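Local atomic coordinates of ribosomal protein s2-related protein (PDB entry 2JH3), a protein that binds a [4Fe-4S] cluster and, with a chelatase-like fold, may act as a sirohydrochlorin ferrochelatase. Residues Val70-Ser75 / Arg114-His119; Val79-Leu84 / Gln93-Thr98. All coordinates share one frame; numbering follows the deposited sequence.

Following the chain from the N terminus, strand 66-71 comes first and runs out into Val72-Ser75, after which helix 78-88 begins. Contact 2 closes a short loop: the chain leaves that helix, turns, and returns as Gln93-Thr98 past the Val79-Leu84 turns before entering the hairpin of strands 101-105 and 108-112. Contact 1 closes the larger loop, bringing Arg114-His119, just beyond strand 108-112, onto the end of strand 66-71, so contact 2 is nested inside it. The two also touch: Phe73 packs on Leu84, and Arg114 reaches Thr98. Together they tie two neighbouring sheet strands, the intervening helix and its exit loop within one CbiX-family unit.

Contact 1: Val70-Ser75 / Arg114-His119; sequences VPVFLS and RPLGAH
Two bent pieces of chain leave neighbouring strands here and are held by two main-chain hydrogen bonds. Leu116 N donates to Pro71 O at 2.9 Å, almost linear at the hydrogen (176°) and nearly along the C=O axis; Gly117 N donates to Phe73 O, also at 2.9 Å, but more bent and in the carbonyl plane. Pro71 O is used further: Pro115 CA approaches it, and Phe73 N returns to it in a weak bond that closes an inverse gamma turn centred on Val72.

The tight part is mostly apolar. Leu116 has CG anti to its backbone N (chi1 176°), which lays its CD2 methyl alongside Leu74 CD2 at 3.8 Å and Val72 CG1 at 4.0 Å; all three side chains run the same way, with Val256 of helix 253-262 also against Leu116. Gly117 fits tightly, its CA 3.7 Å from Leu74 CD2, and the backbones are so close here that a beta carbon would run into Leu74 CA. Phe73 heads off instead, its ring packing among Val79, Thr80 and Leu84 of helix 78-88.

In the mixed sheet of this CbiX-type, chelatase-like unit, strands 66-71 and 108-112 are parallel neighbours, and the contact carries their pairing past the strand ends into the 3-10 turn 116-118 that precedes helix 122-133. The buried prolines pack here as well, Pro71 CB lying 4.1 Å from Pro115 CB. Pro115 CG pushes up to 3.2 Å from Ser75 O, a buried carbonyl with no hydrogen-bond partner in the model.

Toward solvent the fit loosens at the partly exposed Arg114. Its side chain sets out away from Val70-Ser75, and its guanidinium makes a salt bridge with Glu76 and a hydrogen bond to Thr98.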
ATOM      1  N   VAL A  70     -14.370 -10.687  29.098  1.00 19.33           N
ATOM      2  CA  VAL A  70     -14.715  -9.376  29.729  1.00 20.83           C
ATOM      3  C   VAL A  70     -14.580  -8.199  28.753  1.00 19.99           C
ATOM      4  O   VAL A  70     -13.467  -7.900  28.274  1.00 20.80           O
ATOM      5  CB  VAL A  70     -13.810  -9.088  30.939  1.00 21.60           C
ATOM      6  CG1 VAL A  70     -14.183  -7.693  31.652  1.00 22.68           C
ATOM      7  CG2 VAL A  70     -13.879 -10.229  31.970  1.00 24.33           C
ATOM      8  N   PRO A  71     -15.669  -7.443  28.533  1.00 20.87           N
ATOM      9  CA  PRO A  71     -15.579  -6.191  27.805  1.00 22.23           C
ATOM     10  C   PRO A  71     -14.921  -5.018  28.549  1.00 23.52           C
ATOM     11  O   PRO A  71     -15.492  -4.508  29.520  1.00 24.41           O
ATOM     12  CB  PRO A  71     -17.071  -5.845  27.502  1.00 21.71           C
ATOM     13  CG  PRO A  71     -17.793  -7.109  27.691  1.00 20.33           C
ATOM     14  CD  PRO A  71     -17.072  -7.746  28.839  1.00 21.35           C
ATOM     15  N   VAL A  72     -13.771  -4.563  28.042  1.00 22.86           N
ATOM     16  CA  VAL A  72     -13.083  -3.374  28.559  1.00 24.55           C
ATOM     17  C   VAL A  72     -13.727  -2.134  27.902  1.00 25.72           C
ATOM     18  O   VAL A  72     -13.153  -1.493  27.015  1.00 27.94           O
ATOM     19  CB  VAL A  72     -11.531  -3.475  28.326  1.00 24.92           C
ATOM     20  CG1 VAL A  72     -10.770  -2.284  29.020  1.00 25.68           C
ATOM     21  CG2 VAL A  72     -11.012  -4.727  28.920  1.00 25.95           C
ATOM     22  N   PHE A  73     -14.982  -1.888  28.290  1.00 25.12           N
ATOM     23  CA  PHE A  73     -15.789  -0.784  27.828  1.00 26.21           C
ATOM     24  C   PHE A  73     -16.361  -0.132  29.085  1.00 27.58           C
ATOM     25  O   PHE A  73     -16.750  -0.820  30.055  1.00 23.54           O
ATOM     26  CB  PHE A  73     -16.968  -1.205  26.947  1.00 25.79           C
ATOM     27  CG  PHE A  73     -16.562  -1.628  25.552  1.00 24.82           C
ATOM     28  CD1 PHE A  73     -16.912  -0.863  24.455  1.00 24.66           C
ATOM     29  CD2 PHE A  73     -15.803  -2.778  25.356  1.00 23.79           C
ATOM     30  CE1 PHE A  73     -16.527  -1.239  23.174  1.00 25.80           C
ATOM     31  CE2 PHE A  73     -15.439  -3.169  24.081  1.00 25.83           C
ATOM     32  CZ  PHE A  73     -15.799  -2.386  22.993  1.00 25.86           C
ATOM     33  N   LEU A  74     -16.398   1.205  29.053  1.00 29.14           N
ATOM     34  CA  LEU A  74     -16.868   1.970  30.195  1.00 31.36           C
ATOM     35  C   LEU A  74     -18.267   2.430  29.928  1.00 33.46           C
ATOM     36  O   LEU A  74     -18.636   3.559  30.202  1.00 36.48           O
ATOM     37  CB  LEU A  74     -15.908   3.116  30.500  1.00 31.04           C
ATOM     38  CG  LEU A  74     -14.549   2.599  30.949  1.00 31.79           C
ATOM     39  CD1 LEU A  74     -13.604   3.699  31.320  1.00 32.97           C
ATOM     40  CD2 LEU A  74     -14.680   1.741  32.155  1.00 32.51           C
ATOM     41  N   SER A  75     -19.055   1.553  29.328  1.00 35.25           N
ATOM     42  CA  SER A  75     -20.475   1.798  29.130  1.00 34.93           C
ATOM     43  C   SER A  75     -21.137   0.437  29.169  1.00 35.77           C
ATOM     44  O   SER A  75     -20.432  -0.618  29.199  1.00 37.60           O
ATOM     45  CB  SER A  75     -20.737   2.459  27.803  1.00 35.52           C
ATOM     46  OG  SER A  75     -20.199   1.619  26.763  1.00 41.08           O
ATOM     47  N   ARG A 114     -20.561  -8.736  32.268  1.00 24.56           N
ATOM     48  CA  ARG A 114     -20.914  -7.345  32.203  1.00 24.78           C
ATOM     49  C   ARG A 114     -19.654  -6.610  31.908  1.00 23.32           C
ATOM     50  O   ARG A 114     -18.529  -7.102  32.144  1.00 23.83           O
ATOM     51  CB  ARG A 114     -21.547  -6.924  33.540  1.00 24.25           C
ATOM     52  CG  ARG A 114     -22.882  -7.563  33.711  1.00 28.04           C
ATOM     53  CD  ARG A 114     -23.563  -7.091  35.022  1.00 29.36           C
ATOM     54  NE  ARG A 114     -23.982  -5.682  34.952  1.00 33.36           N
ATOM     55  CZ  ARG A 114     -24.565  -5.019  35.964  1.00 34.56           C
ATOM     56  NH1 ARG A 114     -24.775  -5.624  37.141  1.00 34.03           N
ATOM     57  NH2 ARG A 114     -24.880  -3.743  35.815  1.00 33.24           N
ATOM     58  N   PRO A 115     -19.800  -5.426  31.337  1.00 23.71           N
ATOM     59  CA  PRO A 115     -18.651  -4.605  31.061  1.00 22.76           C
ATOM     60  C   PRO A 115     -17.959  -3.977  32.251  1.00 22.92           C
ATOM     61  O   PRO A 115     -18.592  -3.741  33.314  1.00 21.16           O
ATOM     62  CB  PRO A 115     -19.211  -3.547  30.138  1.00 24.09           C
ATOM     63  CG  PRO A 115     -20.656  -3.664  30.192  1.00 24.41           C
ATOM     64  CD  PRO A 115     -21.060  -4.831  30.876  1.00 23.58           C
ATOM     65  N   LEU A 116     -16.670  -3.695  32.064  1.00 24.12           N
ATOM     66  CA  LEU A 116     -15.806  -3.055  33.086  1.00 25.12           C
ATOM     67  C   LEU A 116     -16.547  -1.918  33.732  1.00 26.00           C
ATOM     68  O   LEU A 116     -16.609  -1.815  34.957  1.00 27.60           O
ATOM     69  CB  LEU A 116     -14.560  -2.511  32.422  1.00 24.37           C
ATOM     70  CG  LEU A 116     -13.602  -1.742  33.299  1.00 25.56           C
ATOM     71  CD1 LEU A 116     -13.177  -2.656  34.440  1.00 29.61           C
ATOM     72  CD2 LEU A 116     -12.412  -1.292  32.555  1.00 27.54           C
ATOM     73  N   GLY A 117     -17.172  -1.097  32.894  1.00 27.14           N
ATOM     74  CA  GLY A 117     -17.832   0.116  33.366  1.00 28.63           C
ATOM     75  C   GLY A 117     -18.975  -0.159  34.305  1.00 30.01           C
ATOM     76  O   GLY A 117     -19.323   0.702  35.095  1.00 31.77           O
ATOM     77  N   ALA A 118     -19.566  -1.341  34.241  1.00 29.88           N
ATOM     78  CA  ALA A 118     -20.682  -1.719  35.165  1.00 30.70           C
ATOM     79  C   ALA A 118     -20.270  -2.194  36.583  1.00 30.93           C
ATOM     80  O   ALA A 118     -21.096  -2.271  37.497  1.00 31.49           O
ATOM     81  CB  ALA A 118     -21.571  -2.785  34.515  1.00 30.13           C
ATOM     82  N   HIS A 119     -19.027  -2.601  36.753  1.00 30.84           N
ATOM     83  CA  HIS A 119     -18.617  -3.158  38.029  1.00 30.34           C
ATOM     84  C   HIS A 119     -18.407  -2.074  39.127  1.00 31.08           C
ATOM     85  O   HIS A 119     -17.778  -1.018  38.896  1.00 30.27           O
ATOM     86  CB  HIS A 119     -17.389  -4.028  37.899  1.00 30.96           C
ATOM     87  CG  HIS A 119     -17.122  -4.873  39.114  1.00 30.15           C
ATOM     88  ND1 HIS A 119     -17.654  -6.120  39.291  1.00 36.48           N
ATOM     89  CD2 HIS A 119     -16.371  -4.624  40.210  1.00 32.69           C
ATOM     90  CE1 HIS A 119     -17.227  -6.613  40.443  1.00 37.14           C
ATOM     91  NE2 HIS A 119     -16.453  -5.714  41.022  1.00 36.55           N
TER

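Contact 2: Val79-Leu84 / Gln93-Thr98; sequences VTETVL and QGPVPT
The chain passes Gly94 with phi at 77°, a positive value that suits glycine, and runs in extended form past a helix whose 79-83 turn is widened to the pi type, Leu84 N bonding back to Val79 O; Glu81 O faces the passing loop, with Gln93 CA 3.3 Å away in a CA-H...O contact.

Glu81 carries most of the side-chain contact. Its CG lies anti to the carbonyl carbon (chi1 -65°) and the chain is extended beyond, so the whole side chain lies along the Gly94-Pro95 peptide. Near its base, Glu81 CB comes 3.5 Å from Gly94 O. Farther out, Glu81 CD is 3.8 Å from Pro95 N, and OE2 ends near Pro95 CD. The other oxygen, Glu81 OE1, accepts a hydrogen bond from a water at 2.9 Å, and that water in turn accepts one from Val96 N at 3.0 Å. Next along the helix, Thr82 OG1 sits 3.9 Å from Gln93 CB, the two side chains lying side by side.

This joins the partly exposed flank of helix 78-88 to the loop that leads from it into strand 101-105; the Val96 side chain, by contrast, is buried and packs on Tyr112 of strand 108-112. Accepting from Val96 N and donating to Glu81 OE1, the water bridges helix and loop and satisfies both polar atoms without their touching.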
ATOM      1  N   VAL A  79     -23.671  -1.434  22.372  1.00 27.24           N
ATOM      2  CA  VAL A  79     -22.469  -2.077  21.906  1.00 27.62           C
ATOM      3  C   VAL A  79     -22.188  -3.328  22.757  1.00 26.89           C
ATOM      4  O   VAL A  79     -21.977  -4.385  22.209  1.00 24.83           O
ATOM      5  CB  VAL A  79     -21.268  -1.142  21.873  1.00 27.74           C
ATOM      6  CG1 VAL A  79     -19.983  -1.915  21.592  1.00 30.02           C
ATOM      7  CG2 VAL A  79     -21.467  -0.038  20.828  1.00 28.66           C
ATOM      8  N   THR A  80     -22.223  -3.214  24.089  1.00 25.17           N
ATOM      9  CA  THR A  80     -21.843  -4.357  24.927  1.00 24.90           C
ATOM     10  C   THR A  80     -22.944  -5.451  25.025  1.00 24.75           C
ATOM     11  O   THR A  80     -22.650  -6.635  25.225  1.00 24.77           O
ATOM     12  CB  THR A  80     -21.430  -3.881  26.362  1.00 24.37           C
ATOM     13  OG1 THR A  80     -22.583  -3.318  27.011  1.00 22.95           O
ATOM     14  CG2 THR A  80     -20.265  -2.939  26.312  1.00 25.64           C
ATOM     15  N   GLU A  81     -24.190  -5.051  24.836  1.00 24.98           N
ATOM     16  CA  GLU A  81     -25.386  -5.897  24.916  1.00 26.89           C
ATOM     17  C   GLU A  81     -25.821  -6.539  23.560  1.00 27.88           C
ATOM     18  O   GLU A  81     -26.387  -7.649  23.522  1.00 28.35           O
ATOM     19  CB  GLU A  81     -26.573  -5.063  25.486  1.00 27.21           C
ATOM     20  CG  GLU A  81     -26.289  -4.638  26.973  1.00 27.08           C
ATOM     21  CD  GLU A  81     -27.418  -3.790  27.598  1.00 31.34           C
ATOM     22  OE1 GLU A  81     -27.276  -3.397  28.783  1.00 33.79           O
ATOM     23  OE2 GLU A  81     -28.360  -3.463  26.863  1.00 28.83           O
ATOM     24  N   THR A  82     -25.604  -5.812  22.474  1.00 27.86           N
ATOM     25  CA  THR A  82     -25.993  -6.291  21.146  1.00 27.03           C
ATOM     26  C   THR A  82     -24.838  -6.559  20.166  1.00 25.30           C
ATOM     27  O   THR A  82     -24.723  -7.684  19.656  1.00 25.07           O
ATOM     28  CB  THR A  82     -27.090  -5.382  20.621  1.00 29.04           C
ATOM     29  OG1 THR A  82     -28.191  -5.485  21.561  1.00 32.43           O
ATOM     30  CG2 THR A  82     -27.530  -5.751  19.193  1.00 29.62           C
ATOM     31  N   VAL A  83     -23.952  -5.602  19.974  1.00 22.48           N
ATOM     32  CA  VAL A  83     -22.911  -5.710  18.948  1.00 22.96           C
ATOM     33  C   VAL A  83     -21.894  -6.765  19.306  1.00 23.19           C
ATOM     34  O   VAL A  83     -21.615  -7.565  18.503  1.00 22.25           O
ATOM     35  CB  VAL A  83     -22.203  -4.352  18.724  1.00 22.18           C
ATOM     36  CG1 VAL A  83     -20.989  -4.431  17.726  1.00 24.19           C
ATOM     37  CG2 VAL A  83     -23.221  -3.275  18.249  1.00 21.48           C
ATOM     38  N   LEU A  84     -21.286  -6.723  20.501  1.00 23.24           N
ATOM     39  CA  LEU A  84     -20.203  -7.675  20.823  1.00 22.98           C
ATOM     40  C   LEU A  84     -20.707  -9.106  20.827  1.00 23.61           C
ATOM     41  O   LEU A  84     -20.070  -9.985  20.202  1.00 24.60           O
ATOM     42  CB  LEU A  84     -19.433  -7.311  22.120  1.00 24.70           C
ATOM     43  CG  LEU A  84     -18.934  -5.841  22.265  1.00 24.28           C
ATOM     44  CD1 LEU A  84     -18.121  -5.583  23.528  1.00 23.70           C
ATOM     45  CD2 LEU A  84     -18.227  -5.253  21.060  1.00 23.13           C
ATOM     46  N   GLN A  93     -29.041 -10.851  23.147  1.00 34.65           N
ATOM     47  CA  GLN A  93     -29.120  -9.418  23.084  1.00 35.39           C
ATOM     48  C   GLN A  93     -29.718  -8.857  24.358  1.00 34.32           C
ATOM     49  O   GLN A  93     -30.336  -9.571  25.130  1.00 34.43           O
ATOM     50  CB  GLN A  93     -29.884  -8.977  21.845  1.00 35.69           C
ATOM     51  CG  GLN A  93     -31.285  -9.419  21.864  1.00 38.88           C
ATOM     52  CD  GLN A  93     -31.907  -9.362  20.488  0.75 40.78           C
ATOM     53  OE1 GLN A  93     -31.358  -8.718  19.563  1.00 48.94           O
ATOM     54  NE2 GLN A  93     -33.066 -10.036  20.329  1.00 46.55           N
ATOM     55  N   GLY A  94     -29.513  -7.582  24.585  1.00 33.05           N
ATOM     56  CA  GLY A  94     -29.992  -6.929  25.836  1.00 32.63           C
ATOM     57  C   GLY A  94     -29.178  -7.200  27.091  1.00 32.01           C
ATOM     58  O   GLY A  94     -28.073  -7.753  27.042  1.00 31.60           O
ATOM     59  N   PRO A  95     -29.702  -6.737  28.232  1.00 31.59           N
ATOM     60  CA  PRO A  95     -29.058  -6.776  29.520  1.00 30.43           C
ATOM     61  C   PRO A  95     -28.354  -8.053  29.816  1.00 29.41           C
ATOM     62  O   PRO A  95     -28.935  -9.110  29.695  1.00 28.93           O
ATOM     63  CB  PRO A  95     -30.244  -6.574  30.476  1.00 30.62           C
ATOM     64  CG  PRO A  95     -30.986  -5.471  29.762  1.00 33.12           C
ATOM     65  CD  PRO A  95     -31.017  -6.037  28.337  1.00 30.94           C
ATOM     66  N   VAL A  96     -27.087  -7.933  30.161  1.00 29.08           N
ATOM     67  CA  VAL A  96     -26.316  -9.031  30.690  1.00 30.04           C
ATOM     68  C   VAL A  96     -26.349  -8.933  32.233  1.00 30.47           C
ATOM     69  O   VAL A  96     -25.930  -7.936  32.820  1.00 31.53           O
ATOM     70  CB  VAL A  96     -24.846  -8.959  30.245  1.00 28.97           C
ATOM     71  CG1 VAL A  96     -23.987 -10.091  30.856  1.00 29.01           C
ATOM     72  CG2 VAL A  96     -24.760  -8.966  28.723  1.00 28.35           C
ATOM     73  N   PRO A  97     -26.782 -10.001  32.895  1.00 31.89           N
ATOM     74  CA  PRO A  97     -26.904  -9.969  34.348  1.00 32.12           C
ATOM     75  C   PRO A  97     -25.592 -10.176  35.003  1.00 32.62           C
ATOM     76  O   PRO A  97     -24.670 -10.675  34.369  1.00 32.87           O
ATOM     77  CB  PRO A  97     -27.797 -11.159  34.614  1.00 32.83           C
ATOM     78  CG  PRO A  97     -27.476 -12.097  33.504  1.00 33.69           C
ATOM     79  CD  PRO A  97     -27.269 -11.267  32.326  1.00 32.01           C
ATOM     80  N   THR A  98     -25.483  -9.784  36.267  1.00 33.45           N
ATOM     81  CA  THR A  98     -24.275 -10.035  37.055  1.00 33.58           C
ATOM     82  C   THR A  98     -23.977 -11.513  36.935  1.00 33.68           C
ATOM     83  O   THR A  98     -24.880 -12.315  36.945  1.00 34.71           O
ATOM     84  CB  THR A  98     -24.503  -9.646  38.549  1.00 33.97           C
ATOM     85  OG1 THR A  98     -24.840  -8.259  38.625  1.00 34.53           O
ATOM     86  CG2 THR A  98     -23.294  -9.913  39.423  1.00 33.72           C
TER
HETATM   87  O   HOH W   1     -25.548  -5.363  30.035  1.00 25.32           O